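Local coordinates for protein putative peptidase (Clostridium acetobutylicum, PDB 3K9T) that may take part in making modified polysaccharides, binds one zinc ion per subunit and, despite an aminopeptidase-like region, is not expected to cleave peptides, at residues G17-L22 against I204-K209; N72-Y77 against V157-L162; L167-Y172 against R221-P226; L214-S219 against T352-R357; V254-I259 against M315-G320. One frame throughout, in Å; residues are numbered along the deposited sequence. Where two conformers were deposited one is given.

Contact 1 (G17-L22 against I204-K209)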
# COMPACT_ATOMS: atom_id res chain seq x y z
N GLY A 17 30.44 27.84 -8.15
CA GLY A 17 31.47 28.77 -7.74
C GLY A 17 30.98 30.18 -7.56
O GLY A 17 31.34 30.82 -6.58
N GLU A 18 30.16 30.67 -8.49
CA GLU A 18 29.58 32.02 -8.44
C GLU A 18 28.60 32.13 -7.27
O GLU A 18 28.49 33.17 -6.64
CB GLU A 18 28.86 32.35 -9.77
CG GLU A 18 29.75 32.26 -11.02
CD GLU A 18 29.04 32.66 -12.33
OE1 GLU A 18 28.32 31.79 -12.83
OE2 GLU A 18 29.19 33.81 -12.85
N ILE A 19 27.88 31.04 -7.01
CA ILE A 19 26.93 31.00 -5.89
C ILE A 19 27.74 31.11 -4.60
O ILE A 19 27.36 31.87 -3.70
CB ILE A 19 26.03 29.73 -5.88
CG1 ILE A 19 25.12 29.68 -7.13
CG2 ILE A 19 25.16 29.70 -4.64
CD1 ILE A 19 24.43 28.30 -7.36
N TYR A 20 28.88 30.41 -4.52
CA TYR A 20 29.75 30.49 -3.34
C TYR A 20 30.25 31.93 -3.06
O TYR A 20 30.22 32.41 -1.91
CB TYR A 20 30.97 29.56 -3.46
CG TYR A 20 31.90 29.81 -2.30
CD1 TYR A 20 31.61 29.32 -1.03
CD2 TYR A 20 33.00 30.63 -2.44
CE1 TYR A 20 32.41 29.59 0.05
CE2 TYR A 20 33.82 30.90 -1.36
CZ TYR A 20 33.52 30.38 -0.11
OH TYR A 20 34.34 30.67 0.98
N ASN A 21 30.71 32.59 -4.13
CA ASN A 21 31.24 33.95 -4.05
C ASN A 21 30.22 34.96 -3.52
O ASN A 21 30.61 35.89 -2.79
CB ASN A 21 31.75 34.40 -5.40
CG ASN A 21 32.99 33.65 -5.84
OD1 ASN A 21 33.69 33.03 -5.04
ND2 ASN A 21 33.29 33.71 -7.15
N LEU A 22 28.95 34.78 -3.88
CA LEU A 22 27.85 35.59 -3.35
C LEU A 22 27.69 35.32 -1.84
O LEU A 22 27.49 36.24 -1.04
CB LEU A 22 26.54 35.29 -4.10
CG LEU A 22 25.23 35.99 -3.65
CD1 LEU A 22 25.48 37.48 -3.39
CD2 LEU A 22 24.02 35.74 -4.63
N ILE A 204 18.64 30.72 -4.74
CA ILE A 204 17.42 31.28 -5.31
C ILE A 204 17.80 32.48 -6.19
O ILE A 204 17.23 32.67 -7.26
CB ILE A 204 16.44 31.61 -4.13
CG1 ILE A 204 15.89 30.31 -3.54
CG2 ILE A 204 15.32 32.44 -4.47
CD1 ILE A 204 15.27 29.47 -4.51
N THR A 205 18.82 33.25 -5.79
CA THR A 205 19.28 34.37 -6.59
C THR A 205 19.70 33.89 -7.99
O THR A 205 19.23 34.42 -9.02
CB THR A 205 20.37 35.17 -5.88
OG1 THR A 205 19.77 35.75 -4.71
CG2 THR A 205 20.93 36.31 -6.79
N PHE A 206 20.51 32.84 -8.02
CA PHE A 206 20.98 32.29 -9.28
C PHE A 206 19.91 31.53 -10.09
O PHE A 206 19.98 31.51 -11.30
CB PHE A 206 22.27 31.49 -9.08
CG PHE A 206 23.49 32.37 -9.05
CD1 PHE A 206 23.81 33.10 -7.91
CD2 PHE A 206 24.27 32.53 -10.18
CE1 PHE A 206 24.91 33.94 -7.90
CE2 PHE A 206 25.37 33.36 -10.17
CZ PHE A 206 25.70 34.06 -9.03
N ILE A 207 18.93 30.94 -9.43
CA ILE A 207 17.83 30.34 -10.14
C ILE A 207 17.08 31.46 -10.84
O ILE A 207 16.85 31.37 -12.03
CB ILE A 207 16.90 29.52 -9.25
CG1 ILE A 207 17.64 28.26 -8.80
CG2 ILE A 207 15.60 29.14 -10.02
CD1 ILE A 207 17.07 27.69 -7.56
N ALA A 208 16.74 32.52 -10.10
CA ALA A 208 16.06 33.71 -10.66
C ALA A 208 16.87 34.27 -11.85
O ALA A 208 16.31 34.55 -12.92
CB ALA A 208 15.85 34.79 -9.60
N LYS A 209 18.18 34.35 -11.67
CA LYS A 209 19.06 34.89 -12.69
C LYS A 209 19.00 34.07 -13.99
O LYS A 209 18.98 34.64 -15.08
CB LYS A 209 20.48 34.95 -12.14
CG LYS A 209 21.40 35.77 -12.98
CD LYS A 209 22.88 35.59 -12.64
CE LYS A 209 23.27 36.18 -11.32
NZ LYS A 209 24.72 36.64 -11.40
O HOH W 1 26.42 34.46 -13.02
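F206 reaches from helix 204-209 to helix 17-22, and its ring is met by three side chains from three directions. I19 lies over one face: CG1 stands 4.1 Å from the centroid of the F206 ring, 28° off the ring normal, a CH-pi contact displaced toward the CG-CD1 bond. A chi1 of -64°, CG1 anti to the carbonyl carbon, sets it there, and the side chains slide past each other in opposite directions. L22 takes the edge, with CD2 near the ring plane and 3.8 Å from F206 CE1. The same methyl is 3.8 Å from T205 CG2, where the side chains cross at about a right angle. E18 approaches obliquely, through CB, which is 3.7 Å from F206 CE2. K209 CE lies over the rim of the face opposite I19. K209 NZ bonds to H48 ND1; a water joining it to E18 OE2 holds for one of two E18 conformers and is doubtful. T205 OG1 bonds to V201 O within its own helix. The axes of the two short segments approach to 10.4 Å, at 129°, and the phenyl ring bridges them. H48 also meets F206, while I19 continues onto Y343 of helix 336-355 and T205 onto F224 of strand 219-225, so this helix pair of the aminopeptidase-like region packs beside the central mixed sheet.

Contact 2 (N72-Y77 against V157-L162)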
# COMPACT_ATOMS: atom_id res chain seq x y z
N ASN A 72 18.92 47.31 15.16
CA ASN A 72 20.18 47.62 14.48
C ASN A 72 21.35 47.55 15.45
O ASN A 72 21.14 47.68 16.65
CB ASN A 72 20.12 48.99 13.84
CG ASN A 72 19.39 48.95 12.53
OD1 ASN A 72 19.90 48.40 11.53
ND2 ASN A 72 18.17 49.49 12.51
N ILE A 73 22.56 47.34 14.94
CA ILE A 73 23.72 47.21 15.81
C ILE A 73 24.95 47.78 15.13
O ILE A 73 25.19 47.48 13.97
CB ILE A 73 23.91 45.71 16.27
CG1 ILE A 73 25.09 45.54 17.24
CG2 ILE A 73 24.05 44.77 15.08
CD1 ILE A 73 24.97 44.31 18.17
N LYS A 74 25.69 48.63 15.86
CA LYS A 74 26.95 49.22 15.42
C LYS A 74 28.16 48.43 15.98
O LYS A 74 29.11 48.13 15.27
CB LYS A 74 27.05 50.68 15.91
CG LYS A 74 26.06 51.62 15.22
CD LYS A 74 26.03 53.02 15.88
CE LYS A 74 24.70 53.74 15.58
NZ LYS A 74 23.49 53.09 16.19
N ASP A 75 28.13 48.10 17.26
CA ASP A 75 29.27 47.42 17.85
C ASP A 75 28.80 46.75 19.10
O ASP A 75 27.73 47.09 19.63
CB ASP A 75 30.37 48.46 18.17
CG ASP A 75 31.78 47.85 18.29
OD1 ASP A 75 32.00 46.66 18.03
OD2 ASP A 75 32.71 48.62 18.63
N ALA A 76 29.58 45.77 19.55
CA ALA A 76 29.34 45.09 20.81
C ALA A 76 30.66 44.49 21.25
O ALA A 76 31.45 44.04 20.40
CB ALA A 76 28.31 44.02 20.65
N TYR A 77 30.92 44.51 22.56
CA TYR A 77 32.13 43.91 23.12
C TYR A 77 32.09 43.79 24.64
O TYR A 77 31.35 44.52 25.31
CB TYR A 77 33.41 44.67 22.70
CG TYR A 77 33.38 46.18 22.92
CD1 TYR A 77 33.81 46.75 24.12
CD2 TYR A 77 32.97 47.03 21.90
CE1 TYR A 77 33.79 48.15 24.29
CE2 TYR A 77 32.96 48.40 22.06
CZ TYR A 77 33.37 48.96 23.26
OH TYR A 77 33.34 50.33 23.38
N VAL A 157 29.61 46.38 26.48
CA VAL A 157 29.00 47.29 25.55
C VAL A 157 28.26 46.54 24.44
O VAL A 157 28.85 45.70 23.75
CB VAL A 157 30.08 48.19 24.87
CG1 VAL A 157 29.45 49.04 23.79
CG2 VAL A 157 30.79 49.04 25.88
N ILE A 158 26.97 46.81 24.31
CA ILE A 158 26.20 46.44 23.13
C ILE A 158 25.59 47.75 22.62
O ILE A 158 24.63 48.26 23.20
CB ILE A 158 25.06 45.42 23.39
CG1 ILE A 158 25.60 44.09 23.93
CG2 ILE A 158 24.27 45.18 22.11
CD1 ILE A 158 24.48 43.13 24.44
N ASP A 159 26.16 48.28 21.54
CA ASP A 159 25.70 49.53 20.93
C ASP A 159 24.66 49.20 19.87
O ASP A 159 24.98 49.10 18.67
CB ASP A 159 26.89 50.28 20.30
CG ASP A 159 26.50 51.66 19.80
OD1 ASP A 159 25.38 52.11 20.11
OD2 ASP A 159 27.33 52.29 19.09
N SER A 160 23.42 49.05 20.32
CA SER A 160 22.31 48.66 19.45
C SER A 160 21.15 49.62 19.59
O SER A 160 21.18 50.51 20.43
CB SER A 160 21.84 47.24 19.84
OG SER A 160 21.47 47.16 21.20
N SER A 161 20.13 49.46 18.74
CA SER A 161 18.89 50.21 18.88
C SER A 161 17.72 49.32 18.58
O SER A 161 17.82 48.44 17.74
CB SER A 161 18.82 51.43 17.95
OG SER A 161 18.89 51.04 16.60
N LEU A 162 16.61 49.57 19.27
CA LEU A 162 15.38 48.79 19.13
C LEU A 162 14.25 49.82 19.17
O LEU A 162 13.86 50.31 20.24
CB LEU A 162 15.28 47.77 20.26
CG LEU A 162 14.22 46.67 20.21
CD1 LEU A 162 14.20 45.91 18.90
CD2 LEU A 162 14.45 45.71 21.39
O HOH W 2 16.89 50.19 15.36
O HOH W 3 22.21 50.74 16.40
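Y77 and V157 form the close-packed end of this antiparallel strand pair. V157 CB sits over one face of the Y77 ring, 3.8 Å from its centroid and 14° off the normal, while CG2 of V157 comes to 3.5 Å from Y77 CE1. A chi1 of 51° puts Y77 CG between backbone N and carbonyl carbon, at the base of a ring lying beside V157. Y77 N donates to V157 O at 2.7 Å and V157 N to Y77 O. On the other face A76 packs against I158, and I73 CD1 touches I158 CG2. A classic beta bulge follows, K74 and D75 together facing D159: K74 N donates to D159 O at 2.9 Å, and D159 N to D75 O. The side around K74 and the N72-S161 end is more open to water, though N72 and S161 keep two backbone hydrogen bonds. K74 NZ, 4.5 Å from D159 OD1 and so beyond a salt bridge, binds a water; a second water links N72 ND2 to S161 OG. N72 OD1 is held by N36 N. Within the insert region this pair forms the middle of a four-stranded antiparallel sheet, strand 85-88 flanking 70-79 and strand 103-108 flanking 153-163.

Contact 3 (L167-Y172 against R221-P226)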
# COMPACT_ATOMS: atom_id res chain seq x y z
N LEU A 167 10.07 46.51 8.60
CA LEU A 167 10.54 45.18 8.25
C LEU A 167 10.71 45.10 6.74
O LEU A 167 9.76 45.34 5.98
CB LEU A 167 9.54 44.11 8.74
CG LEU A 167 9.81 42.63 8.41
CD1 LEU A 167 9.32 41.73 9.54
CD2 LEU A 167 9.20 42.25 7.12
N THR A 168 11.92 44.74 6.32
CA THR A 168 12.28 44.63 4.91
C THR A 168 12.00 43.25 4.35
O THR A 168 12.35 42.25 5.00
CB THR A 168 13.79 44.88 4.69
OG1 THR A 168 14.18 46.09 5.38
CG2 THR A 168 14.11 44.99 3.17
N TYR A 169 11.35 43.20 3.19
CA TYR A 169 11.35 41.97 2.38
C TYR A 169 11.52 42.32 0.91
O TYR A 169 11.11 43.39 0.47
CB TYR A 169 10.15 41.04 2.63
CG TYR A 169 8.80 41.50 2.10
CD1 TYR A 169 8.42 41.24 0.82
CD2 TYR A 169 7.89 42.10 2.92
CE1 TYR A 169 7.20 41.60 0.36
CE2 TYR A 169 6.65 42.47 2.46
CZ TYR A 169 6.31 42.21 1.19
OH TYR A 169 5.08 42.62 0.73
N GLY A 170 12.16 41.41 0.17
CA GLY A 170 12.38 41.59 -1.26
C GLY A 170 11.61 40.58 -2.11
O GLY A 170 11.37 39.45 -1.70
N GLU A 171 11.29 40.96 -3.33
CA GLU A 171 10.46 40.14 -4.19
C GLU A 171 10.79 40.36 -5.67
O GLU A 171 10.98 41.50 -6.13
CB GLU A 171 9.01 40.51 -3.90
CG GLU A 171 7.95 39.78 -4.64
CD GLU A 171 6.55 40.17 -4.13
OE1 GLU A 171 6.43 41.03 -3.23
OE2 GLU A 171 5.55 39.59 -4.60
N TYR A 172 10.86 39.26 -6.43
CA TYR A 172 11.09 39.34 -7.87
C TYR A 172 10.07 38.44 -8.56
O TYR A 172 9.87 37.30 -8.15
CB TYR A 172 12.50 38.90 -8.20
CG TYR A 172 12.81 38.86 -9.67
CD1 TYR A 172 12.49 39.93 -10.51
CD2 TYR A 172 13.47 37.76 -10.23
CE1 TYR A 172 12.78 39.88 -11.85
CE2 TYR A 172 13.77 37.72 -11.57
CZ TYR A 172 13.43 38.77 -12.37
OH TYR A 172 13.74 38.71 -13.70
N ARG A 221 7.69 33.52 -8.87
CA ARG A 221 7.88 34.55 -7.87
C ARG A 221 8.92 34.11 -6.89
O ARG A 221 8.89 32.99 -6.40
CB ARG A 221 6.60 34.80 -7.12
CG ARG A 221 6.65 35.97 -6.13
CD ARG A 221 5.29 36.13 -5.39
NE ARG A 221 4.20 36.25 -6.36
CZ ARG A 221 3.92 37.36 -7.06
NH1 ARG A 221 4.62 38.46 -6.89
NH2 ARG A 221 2.92 37.37 -7.94
N PHE A 222 9.85 35.01 -6.57
CA PHE A 222 10.92 34.68 -5.66
C PHE A 222 10.83 35.61 -4.47
O PHE A 222 10.97 36.80 -4.64
CB PHE A 222 12.24 34.87 -6.35
CG PHE A 222 12.40 34.09 -7.59
CD1 PHE A 222 11.84 34.55 -8.78
CD2 PHE A 222 13.16 32.93 -7.61
CE1 PHE A 222 12.00 33.84 -9.98
CE2 PHE A 222 13.33 32.21 -8.79
CZ PHE A 222 12.74 32.67 -9.98
N LEU A 223 10.62 35.06 -3.28
CA LEU A 223 10.45 35.83 -2.06
C LEU A 223 11.69 35.71 -1.18
O LEU A 223 12.12 34.60 -0.87
CB LEU A 223 9.23 35.34 -1.30
CG LEU A 223 8.90 36.12 -0.04
CD1 LEU A 223 8.51 37.55 -0.40
CD2 LEU A 223 7.80 35.39 0.70
N PHE A 224 12.27 36.86 -0.82
CA PHE A 224 13.36 36.93 0.15
C PHE A 224 12.85 37.73 1.38
O PHE A 224 12.69 38.94 1.33
CB PHE A 224 14.56 37.64 -0.43
CG PHE A 224 15.13 37.02 -1.65
CD1 PHE A 224 14.56 37.24 -2.90
CD2 PHE A 224 16.31 36.30 -1.58
CE1 PHE A 224 15.15 36.71 -4.05
CE2 PHE A 224 16.90 35.78 -2.73
CZ PHE A 224 16.31 35.98 -3.96
N ALA A 225 12.64 37.04 2.49
CA ALA A 225 11.96 37.63 3.64
C ALA A 225 12.46 36.96 4.91
O ALA A 225 12.89 35.79 4.86
CB ALA A 225 10.49 37.42 3.50
N PRO A 226 12.40 37.68 6.05
CA PRO A 226 12.77 36.99 7.30
C PRO A 226 11.88 35.80 7.54
O PRO A 226 10.69 35.86 7.23
CB PRO A 226 12.48 38.05 8.39
CG PRO A 226 11.56 39.06 7.75
CD PRO A 226 11.99 39.07 6.30
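The rings of Y172 and F222 lie side by side on one face of the antiparallel pair, near-parallel at 23° but strongly offset, with centroids 5.9 Å apart. Y172 CD2 is 3.9 Å from F222 CD1, and the edge of the F222 ring meets Y172 O in its plane. G170 O is similarly placed at the edge of the F224 ring. On the other face E171 OE2 reaches the edge of the R221 guanidinium, 2.7 Å from NH1, in a salt bridge whose hydrogen bond is weak. The carboxylate and guanidinium planes stand 75° apart, and R221 NE has a second carboxylate in E181. Y169 CD1 rests 3.9 Å from L223 CD1, while the edge of the Y169 ring has E171 OE1 in plane, H54 stacks on the ring and W234 meets it nearly at a right angle. L167 and P226 touch tip to tip, the P226 side chain about 11 Å from the zinc ion. Backbone bonds at G170-F224 and Y172-F222 hold the register. Strand 166-174 lies between 52-57 and 219-225 in the mixed sheet of the aminopeptidase-like region; helix 194-211 covers F222 and F224, and helix 229-237 covers L223 and R221.

Contact 4 (L214-S219 against T352-R357)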
# COMPACT_ATOMS: atom_id res chain seq x y z
N LEU A 214 14.88 33.04 -19.89
CA LEU A 214 14.11 32.03 -20.61
C LEU A 214 12.64 32.44 -20.78
O LEU A 214 12.10 33.21 -20.00
CB LEU A 214 14.14 30.72 -19.82
CG LEU A 214 15.49 30.14 -19.41
CD1 LEU A 214 15.26 28.84 -18.67
CD2 LEU A 214 16.32 29.89 -20.64
N LYS A 215 12.00 31.88 -21.79
CA LYS A 215 10.59 32.11 -22.03
C LYS A 215 9.84 30.97 -21.32
O LYS A 215 9.83 29.85 -21.80
CB LYS A 215 10.33 32.09 -23.54
CG LYS A 215 8.86 32.32 -23.97
CD LYS A 215 8.69 32.21 -25.51
CE LYS A 215 7.21 32.06 -25.95
NZ LYS A 215 6.44 33.33 -25.84
N THR A 216 9.22 31.25 -20.18
CA THR A 216 8.57 30.20 -19.37
C THR A 216 7.06 30.17 -19.54
O THR A 216 6.45 31.18 -19.85
CB THR A 216 8.88 30.37 -17.85
OG1 THR A 216 8.35 31.61 -17.37
CG2 THR A 216 10.37 30.32 -17.61
N LYS A 217 6.48 28.98 -19.35
CA LYS A 217 5.02 28.76 -19.41
C LYS A 217 4.42 29.34 -18.14
O LYS A 217 3.45 30.10 -18.17
CB LYS A 217 4.69 27.26 -19.51
CG LYS A 217 3.19 26.82 -19.44
CD LYS A 217 3.06 25.25 -19.55
CE LYS A 217 1.81 24.66 -18.84
NZ LYS A 217 1.41 23.29 -19.35
N TYR A 218 5.02 28.96 -17.03
CA TYR A 218 4.58 29.45 -15.75
C TYR A 218 5.24 30.78 -15.36
O TYR A 218 6.28 31.18 -15.90
CB TYR A 218 4.84 28.42 -14.66
CG TYR A 218 4.00 27.17 -14.76
CD1 TYR A 218 2.67 27.18 -14.39
CD2 TYR A 218 4.55 25.99 -15.21
CE1 TYR A 218 1.90 26.03 -14.47
CE2 TYR A 218 3.79 24.85 -15.31
CZ TYR A 218 2.48 24.87 -14.92
OH TYR A 218 1.76 23.71 -15.00
N SER A 219 4.56 31.47 -14.44
CA SER A 219 5.07 32.66 -13.81
C SER A 219 5.81 32.17 -12.60
O SER A 219 5.48 31.12 -12.06
CB SER A 219 3.94 33.61 -13.42
OG SER A 219 3.38 34.22 -14.57
N THR A 352 11.14 20.13 -15.37
CA THR A 352 10.05 19.13 -15.30
C THR A 352 8.68 19.82 -15.17
O THR A 352 7.70 19.46 -15.83
CB THR A 352 10.31 18.10 -14.17
OG1 THR A 352 11.62 17.54 -14.32
CG2 THR A 352 9.29 16.98 -14.21
N ILE A 353 8.61 20.81 -14.30
CA ILE A 353 7.40 21.58 -14.10
C ILE A 353 6.92 22.13 -15.42
O ILE A 353 5.76 22.03 -15.75
CB ILE A 353 7.64 22.76 -13.14
CG1 ILE A 353 7.83 22.27 -11.71
CG2 ILE A 353 6.48 23.78 -13.20
CD1 ILE A 353 8.43 23.36 -10.82
N GLU A 354 7.85 22.73 -16.16
CA GLU A 354 7.52 23.41 -17.41
C GLU A 354 7.09 22.47 -18.54
O GLU A 354 6.17 22.79 -19.28
CB GLU A 354 8.75 24.18 -17.86
CG GLU A 354 9.00 25.42 -17.06
CD GLU A 354 8.15 26.57 -17.50
OE1 GLU A 354 8.07 26.79 -18.71
OE2 GLU A 354 7.55 27.25 -16.62
N ASN A 355 7.76 21.32 -18.65
CA ASN A 355 7.49 20.35 -19.72
C ASN A 355 6.54 19.20 -19.39
O ASN A 355 6.46 18.25 -20.17
CB ASN A 355 8.82 19.77 -20.24
CG ASN A 355 9.68 20.81 -20.93
OD1 ASN A 355 9.24 21.42 -21.90
ND2 ASN A 355 10.91 21.01 -20.44
N ASN A 356 5.84 19.27 -18.26
CA ASN A 356 4.90 18.22 -17.86
C ASN A 356 3.57 18.38 -18.59
O ASN A 356 2.55 18.67 -17.97
CB ASN A 356 4.64 18.22 -16.34
CG ASN A 356 3.83 17.01 -15.87
OD1 ASN A 356 3.87 15.96 -16.51
ND2 ASN A 356 3.10 17.13 -14.76
N ARG A 357 3.56 18.12 -19.89
CA ARG A 357 2.34 18.30 -20.67
C ARG A 357 1.40 17.08 -20.65
O ARG A 357 1.73 16.04 -20.09
CB ARG A 357 2.71 18.73 -22.07
CG ARG A 357 3.31 20.10 -22.07
CD ARG A 357 3.93 20.49 -23.40
NE ARG A 357 4.83 21.60 -23.12
CZ ARG A 357 4.42 22.85 -22.88
NH1 ARG A 357 3.13 23.18 -22.91
NH2 ARG A 357 5.33 23.77 -22.60
O HOH W 4 3.60 22.21 -18.45
O HOH W 5 3.40 21.66 -14.60
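E354, near the C-terminal end of helix 336-355, presents a carboxylate that accepts from two consecutive backbone N-H groups of the loop 214-219, one on each oxygen. K217 N donates to E354 OE1 at 2.8 Å, almost straight (176°) and onto the syn lone pair. Y218 N donates to E354 OE2 at 3.1 Å, again on the syn side but 18° out of the carboxylate plane. OE2 also bonds to Y220 OH, so three donors grip the group and would probably stabilise its negative charge. A bend at chi2 (-81°) in E354 places CD for this grasp. Within the loop, T216 OG1 donates to Y218 O at 2.6 Å. The Y218 ring stands nearly upright to the carboxylate and meets OE2 at its edge; its CD2 packs 3.6 Å from I353 CG2. Waters complete the join, one from Y218 OH to I353 O and another from K217 NZ to E354 O. K217 NZ and R357 NH1, like charges, approach to 4.0 Å. The loop leads from helix 194-211 into strand 219-225, and Y218 and I353 both rest on strand 245-250; at R357 the chain enters the permutated winged helix-turn-helix region.

Contact 5 (V254-I259 against M315-G320)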
# COMPACT_ATOMS: atom_id res chain seq x y z
N VAL A 254 21.17 24.37 1.43
CA VAL A 254 21.37 23.75 0.14
C VAL A 254 22.84 23.70 -0.28
O VAL A 254 23.13 23.39 -1.45
CB VAL A 254 20.55 24.48 -0.97
CG1 VAL A 254 19.06 24.19 -0.82
CG2 VAL A 254 20.86 25.97 -0.98
N GLY A 255 23.77 23.93 0.66
CA GLY A 255 25.17 24.15 0.31
C GLY A 255 26.26 23.21 0.80
O GLY A 255 27.41 23.31 0.33
N ASP A 256 25.95 22.31 1.73
CA ASP A 256 26.94 21.39 2.26
C ASP A 256 27.22 20.17 1.41
O ASP A 256 26.57 19.96 0.38
CB ASP A 256 26.54 20.95 3.66
CG ASP A 256 25.32 20.08 3.68
OD1 ASP A 256 24.17 20.62 3.59
OD2 ASP A 256 25.51 18.86 3.86
N ALA A 257 28.20 19.35 1.86
CA ALA A 257 28.65 18.18 1.10
C ALA A 257 27.71 16.98 1.17
O ALA A 257 27.93 15.98 0.48
CB ALA A 257 30.08 17.77 1.51
N GLY A 258 26.67 17.04 1.99
CA GLY A 258 25.77 15.90 2.16
C GLY A 258 24.78 15.60 1.05
O GLY A 258 24.72 16.30 0.05
N ILE A 259 23.97 14.57 1.25
CA ILE A 259 23.00 14.17 0.25
C ILE A 259 21.79 15.16 0.25
O ILE A 259 21.59 15.90 1.21
CB ILE A 259 22.52 12.68 0.45
CG1 ILE A 259 21.78 12.50 1.76
CG2 ILE A 259 23.71 11.66 0.36
CD1 ILE A 259 20.75 11.30 1.75
N MSE A 315 16.43 20.54 0.07
CA MSE A 315 17.57 20.90 0.86
C MSE A 315 18.70 19.95 0.60
O MSE A 315 18.55 19.03 -0.18
CB MSE A 315 17.17 20.75 2.33
CG MSE A 315 16.08 21.70 2.77
SE MSE A 315 15.50 21.48 4.58
CE MSE A 315 14.49 19.92 4.14
N ARG A 316 19.84 20.20 1.23
CA ARG A 316 20.88 19.19 1.34
C ARG A 316 20.77 18.69 2.79
O ARG A 316 19.74 18.13 3.12
CB ARG A 316 22.29 19.69 0.95
CG ARG A 316 22.40 20.12 -0.51
CD ARG A 316 23.83 20.16 -1.03
NE ARG A 316 24.18 18.83 -1.48
CZ ARG A 316 23.86 18.31 -2.65
NH1 ARG A 316 23.24 19.03 -3.58
NH2 ARG A 316 24.18 17.04 -2.90
N SER A 317 21.77 18.91 3.64
CA SER A 317 21.66 18.49 5.03
C SER A 317 20.70 19.46 5.69
O SER A 317 20.96 20.65 5.88
CB SER A 317 23.01 18.43 5.76
OG SER A 317 23.91 17.55 5.07
N CYS A 318 19.54 18.93 6.00
CA CYS A 318 18.49 19.66 6.62
C CYS A 318 18.89 20.30 7.98
O CYS A 318 19.74 19.78 8.69
CB CYS A 318 17.31 18.68 6.76
SG CYS A 318 15.94 19.42 7.59
N TYR A 319 18.29 21.46 8.29
CA TYR A 319 18.46 22.14 9.60
C TYR A 319 18.34 21.10 10.74
O TYR A 319 17.46 20.24 10.72
CB TYR A 319 17.46 23.31 9.78
CG TYR A 319 16.10 23.07 9.20
CD1 TYR A 319 15.20 22.20 9.80
CD2 TYR A 319 15.70 23.71 8.03
CE1 TYR A 319 13.93 21.96 9.24
CE2 TYR A 319 14.42 23.49 7.48
CZ TYR A 319 13.56 22.62 8.07
OH TYR A 319 12.31 22.39 7.50
N GLY A 320 19.23 21.20 11.72
CA GLY A 320 19.40 20.16 12.72
C GLY A 320 20.75 19.51 12.54
O GLY A 320 21.24 18.83 13.42
O HOH W 6 22.30 15.59 3.90
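D256 forms an Asx turn, its OD2 accepting from G258 N at 2.9 Å, and the same carboxylate takes hold of S317 in the facing loop. S317 N donates to D256 OD1 at 2.9 Å, onto the syn lone pair, whereas G258 N meets OD2 from well above the carboxylate plane. S317 OG also donates to D256 OD2, though the modelled separation is very short and its exact value doubtful. D256 OD1 has a further partner in N195 ND2. R316 sends its side chain into the loop 254-259. Its CD passes 3.3 Å from V254 O and 3.1 Å from D256 O. A bend at chi3 (86°) swings NE toward G258 O, which R316 grips side-on with two nitrogens, NE at 3.0 Å and NH2 at 3.1 Å. The other end of the guanidinium, NH1, bonds to D341 and S342 of helix 336-355. A water links I259 O to S317 OG. The zinc ion is about 10 Å from the M315 side chain, and N195 precedes its ligand D196 in the chain. The carboxylate thus ties its own turn, through G258 N, to the backbone and hydroxyl of S317, while the guanidinium, probably steadied by D341, binds the carbonyl of G258 and the CD methylene packs against V254 O and D256 O.

How the contacts relate
From the N terminus, contact 1 opens first and closes a long loop when helix 194-211 returns to helix 12-26. Contact 2 lies wholly within that loop and pairs two strands of the insert, about 31 Å from contact 1 between centres. Contact 3 opens inside the same loop but closes beyond it, so the two cross; they touch where I204, T205 and A208 pack on F222 and F224, joining helix to mixed sheet. Contact 4 opens just before the second strand of contact 3 and crosses it, tying that strand's leading loop to the end of helix 336-355. Contact 5 falls within the span of contact 4 and joins two loops next to the sheet.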